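Local coordinates for putative cytosine/guanine deaminase (Unidentified, PDB 2PAJ), which catalyses the zinc-dependent hydrolytic deamination of 2-amino-4-hydroxypteridines such as isoxanthopterin to 2,4-dihydroxypteridines, releasing ammonium, at residues R113-L117 and E470-V474. Residue numbers count along the deposited sequence, not the author numbering.
Sequences RRFRL and EARRV
Residues 113-117 and 470-474 form a helix-helix contact at the periphery of the amidohydrolase TIM barrel, where the C-terminal helix 464-483 lies across the first turns of helix 112-127. Both segments are regular alpha-helix, with i to i+4 bonds from L117 N to R113 O and from V474 N to E470 O, each 3.0 Å. Their axes approach to 11.4 Å and cross obliquely at a signed N-to-C angle of -133°, so that R114 lies opposite V474 and L117 opposite A471, both pairs with CA atoms 7.6 Å apart. At this spacing mainly side chains bridge the gap. L117 (chi1 t, chi2 p) and V474 (chi1 t) point toward each other and meet at 3.4 Å between L117 CD2 and V474 CG2; L117 CD2 also lies 4.1 Å from A471 CA. L117 CD1 rests 3.7 Å from E470 OE1, so the apolar contact adjoins the carboxylate. R113, with chi1 t and chi2 p, brings its guanidinium edge-on to the E470 carboxylate in a salt bridge, whose hydrogen bond from R113 NH2 to E470 OE2 is weak at 3.3 Å. R114 extends (m, t, t) past V474, with R114 NE 3.9 Å from V474 CG1, to reach salt bridges with E477 and E481, one and two turns further along. F115, out of reach of 470-474, packs on helix 149-159 and on loop residues F80, N138 and V140, while R116 pairs with E155 and E156. Helix 112-127 connects parallel barrel strands 67-73 and 131-136, a beta-alpha-beta unit, and helix 464-483 is an outer layer over it.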
ATOM      1  N   ARG A 113     -11.877  18.335  -8.593  1.00 71.41           N
ATOM      2  CA  ARG A 113     -12.519  18.189  -7.302  1.00 69.42           C
ATOM      3  C   ARG A 113     -12.721  16.734  -6.902  1.00 66.94           C
ATOM      4  O   ARG A 113     -12.280  16.300  -5.833  1.00 66.30           O
ATOM      5  CB  ARG A 113     -13.871  18.910  -7.344  1.00 72.65           C
ATOM      6  CG  ARG A 113     -14.732  18.705  -6.119  1.00 77.68           C
ATOM      7  CD  ARG A 113     -14.315  19.648  -4.986  1.00 82.41           C
ATOM      8  NE  ARG A 113     -14.570  19.063  -3.663  1.00 85.32           N
ATOM      9  CZ  ARG A 113     -13.724  18.263  -3.009  1.00 85.29           C
ATOM     10  NH1 ARG A 113     -12.541  17.944  -3.540  1.00 84.79           N
ATOM     11  NH2 ARG A 113     -14.074  17.767  -1.826  1.00 85.54           N
ATOM     12  N   ARG A 114     -13.392  15.989  -7.773  1.00 63.03           N
ATOM     13  CA  ARG A 114     -13.689  14.593  -7.522  1.00 59.15           C
ATOM     14  C   ARG A 114     -12.497  13.684  -7.305  1.00 57.91           C
ATOM     15  O   ARG A 114     -12.435  12.984  -6.292  1.00 59.23           O
ATOM     16  CB  ARG A 114     -14.586  14.054  -8.640  1.00 58.01           C
ATOM     17  CG  ARG A 114     -15.988  14.640  -8.564  1.00 57.73           C
ATOM     18  CD  ARG A 114     -16.876  14.219  -9.717  1.00 57.50           C
ATOM     19  NE  ARG A 114     -18.222  14.769  -9.574  1.00 55.69           N
ATOM     20  CZ  ARG A 114     -19.162  14.710 -10.512  1.00 57.23           C
ATOM     21  NH1 ARG A 114     -18.912  14.125 -11.676  1.00 58.22           N
ATOM     22  NH2 ARG A 114     -20.358  15.233 -10.281  1.00 58.88           N
ATOM     23  N   PHE A 115     -11.550  13.689  -8.235  1.00 54.94           N
ATOM     24  CA  PHE A 115     -10.375  12.836  -8.100  1.00 51.05           C
ATOM     25  C   PHE A 115      -9.735  13.085  -6.745  1.00 51.32           C
ATOM     26  O   PHE A 115      -9.351  12.159  -6.036  1.00 51.54           O
ATOM     27  CB  PHE A 115      -9.352  13.148  -9.189  1.00 46.56           C
ATOM     28  CG  PHE A 115      -8.187  12.193  -9.216  1.00 41.78           C
ATOM     29  CD1 PHE A 115      -8.317  10.933  -9.785  1.00 40.23           C
ATOM     30  CD2 PHE A 115      -6.970  12.545  -8.658  1.00 41.24           C
ATOM     31  CE1 PHE A 115      -7.271  10.041  -9.799  1.00 36.08           C
ATOM     32  CE2 PHE A 115      -5.906  11.657  -8.663  1.00 39.61           C
ATOM     33  CZ  PHE A 115      -6.056  10.400  -9.237  1.00 37.95           C
ATOM     34  N   ARG A 116      -9.638  14.357  -6.393  1.00 52.83           N
ATOM     35  CA  ARG A 116      -9.039  14.777  -5.130  1.00 54.44           C
ATOM     36  C   ARG A 116      -9.772  14.229  -3.900  1.00 53.83           C
ATOM     37  O   ARG A 116      -9.146  13.865  -2.902  1.00 53.12           O
ATOM     38  CB  ARG A 116      -9.022  16.303  -5.094  1.00 55.46           C
ATOM     39  CG  ARG A 116      -8.208  16.898  -3.985  1.00 57.14           C
ATOM     40  CD  ARG A 116      -7.513  18.113  -4.527  1.00 59.53           C
ATOM     41  NE  ARG A 116      -6.120  18.155  -4.114  1.00 61.84           N
ATOM     42  CZ  ARG A 116      -5.172  18.799  -4.783  1.00 64.87           C
ATOM     43  NH1 ARG A 116      -5.476  19.454  -5.904  1.00 65.38           N
ATOM     44  NH2 ARG A 116      -3.924  18.792  -4.330  1.00 65.42           N
ATOM     45  N   LEU A 117     -11.099  14.186  -3.986  1.00 52.12           N
ATOM     46  CA  LEU A 117     -11.932  13.697  -2.904  1.00 51.88           C
ATOM     47  C   LEU A 117     -11.758  12.196  -2.707  1.00 52.71           C
ATOM     48  O   LEU A 117     -11.573  11.732  -1.585  1.00 52.59           O
ATOM     49  CB  LEU A 117     -13.398  13.996  -3.198  1.00 50.34           C
ATOM     50  CG  LEU A 117     -14.382  13.668  -2.078  1.00 50.07           C
ATOM     51  CD1 LEU A 117     -14.205  14.648  -0.911  1.00 48.90           C
ATOM     52  CD2 LEU A 117     -15.792  13.743  -2.631  1.00 51.21           C
ATOM     53  N   GLU A 470     -19.657  15.608   2.101  1.00 60.21           N
ATOM     54  CA  GLU A 470     -19.117  15.847   0.770  1.00 62.27           C
ATOM     55  C   GLU A 470     -19.280  14.646  -0.139  1.00 62.40           C
ATOM     56  O   GLU A 470     -19.768  14.770  -1.265  1.00 61.32           O
ATOM     57  CB  GLU A 470     -17.641  16.179   0.851  1.00 65.76           C
ATOM     58  CG  GLU A 470     -17.357  17.462   1.552  1.00 72.25           C
ATOM     59  CD  GLU A 470     -16.028  18.022   1.137  1.00 76.52           C
ATOM     60  OE1 GLU A 470     -14.994  17.381   1.447  1.00 78.99           O
ATOM     61  OE2 GLU A 470     -16.025  19.093   0.486  1.00 79.61           O
ATOM     62  N   ALA A 471     -18.842  13.486   0.354  1.00 62.02           N
ATOM     63  CA  ALA A 471     -18.925  12.236  -0.401  1.00 61.32           C
ATOM     64  C   ALA A 471     -20.385  11.881  -0.740  1.00 60.88           C
ATOM     65  O   ALA A 471     -20.713  11.499  -1.878  1.00 58.55           O
ATOM     66  CB  ALA A 471     -18.265  11.107   0.397  1.00 59.70           C
ATOM     67  N   ARG A 472     -21.258  12.035   0.248  1.00 60.24           N
ATOM     68  CA  ARG A 472     -22.666  11.732   0.065  1.00 60.93           C
ATOM     69  C   ARG A 472     -23.245  12.571  -1.080  1.00 62.12           C
ATOM     70  O   ARG A 472     -24.084  12.090  -1.846  1.00 62.58           O
ATOM     71  CB  ARG A 472     -23.412  12.001   1.374  1.00 60.34           C
ATOM     72  CG  ARG A 472     -24.398  10.923   1.771  1.00 59.49           C
ATOM     73  CD  ARG A 472     -25.024  11.234   3.113  1.00 61.47           C
ATOM     74  NE  ARG A 472     -24.070  11.112   4.212  1.00 63.68           N
ATOM     75  CZ  ARG A 472     -23.730  12.111   5.022  1.00 65.27           C
ATOM     76  NH1 ARG A 472     -24.263  13.316   4.851  1.00 65.22           N
ATOM     77  NH2 ARG A 472     -22.868  11.903   6.013  1.00 65.76           N
ATOM     78  N   ARG A 473     -22.785  13.817  -1.195  1.00 62.86           N
ATOM     79  CA  ARG A 473     -23.242  14.736  -2.236  1.00 63.65           C
ATOM     80  C   ARG A 473     -22.716  14.356  -3.616  1.00 62.16           C
ATOM     81  O   ARG A 473     -23.469  14.277  -4.598  1.00 60.41           O
ATOM     82  CB  ARG A 473     -22.774  16.160  -1.935  1.00 66.98           C
ATOM     83  CG  ARG A 473     -23.495  16.873  -0.809  1.00 72.75           C
ATOM     84  CD  ARG A 473     -23.053  18.336  -0.776  1.00 78.24           C
ATOM     85  NE  ARG A 473     -23.525  19.051   0.410  1.00 83.02           N
ATOM     86  CZ  ARG A 473     -23.380  20.364   0.608  1.00 86.32           C
ATOM     87  NH1 ARG A 473     -22.762  21.123  -0.305  1.00 86.79           N
ATOM     88  NH2 ARG A 473     -23.870  20.928   1.717  1.00 87.22           N
ATOM     89  N   VAL A 474     -21.406  14.156  -3.676  1.00 60.79           N
ATOM     90  CA  VAL A 474     -20.744  13.794  -4.912  1.00 60.06           C
ATOM     91  C   VAL A 474     -21.289  12.492  -5.475  1.00 60.87           C
ATOM     92  O   VAL A 474     -21.443  12.367  -6.692  1.00 61.22           O
ATOM     93  CB  VAL A 474     -19.240  13.642  -4.696  1.00 60.50           C
ATOM     94  CG1 VAL A 474     -18.573  13.291  -6.004  1.00 58.86           C
ATOM     95  CG2 VAL A 474     -18.665  14.931  -4.105  1.00 59.90           C
TER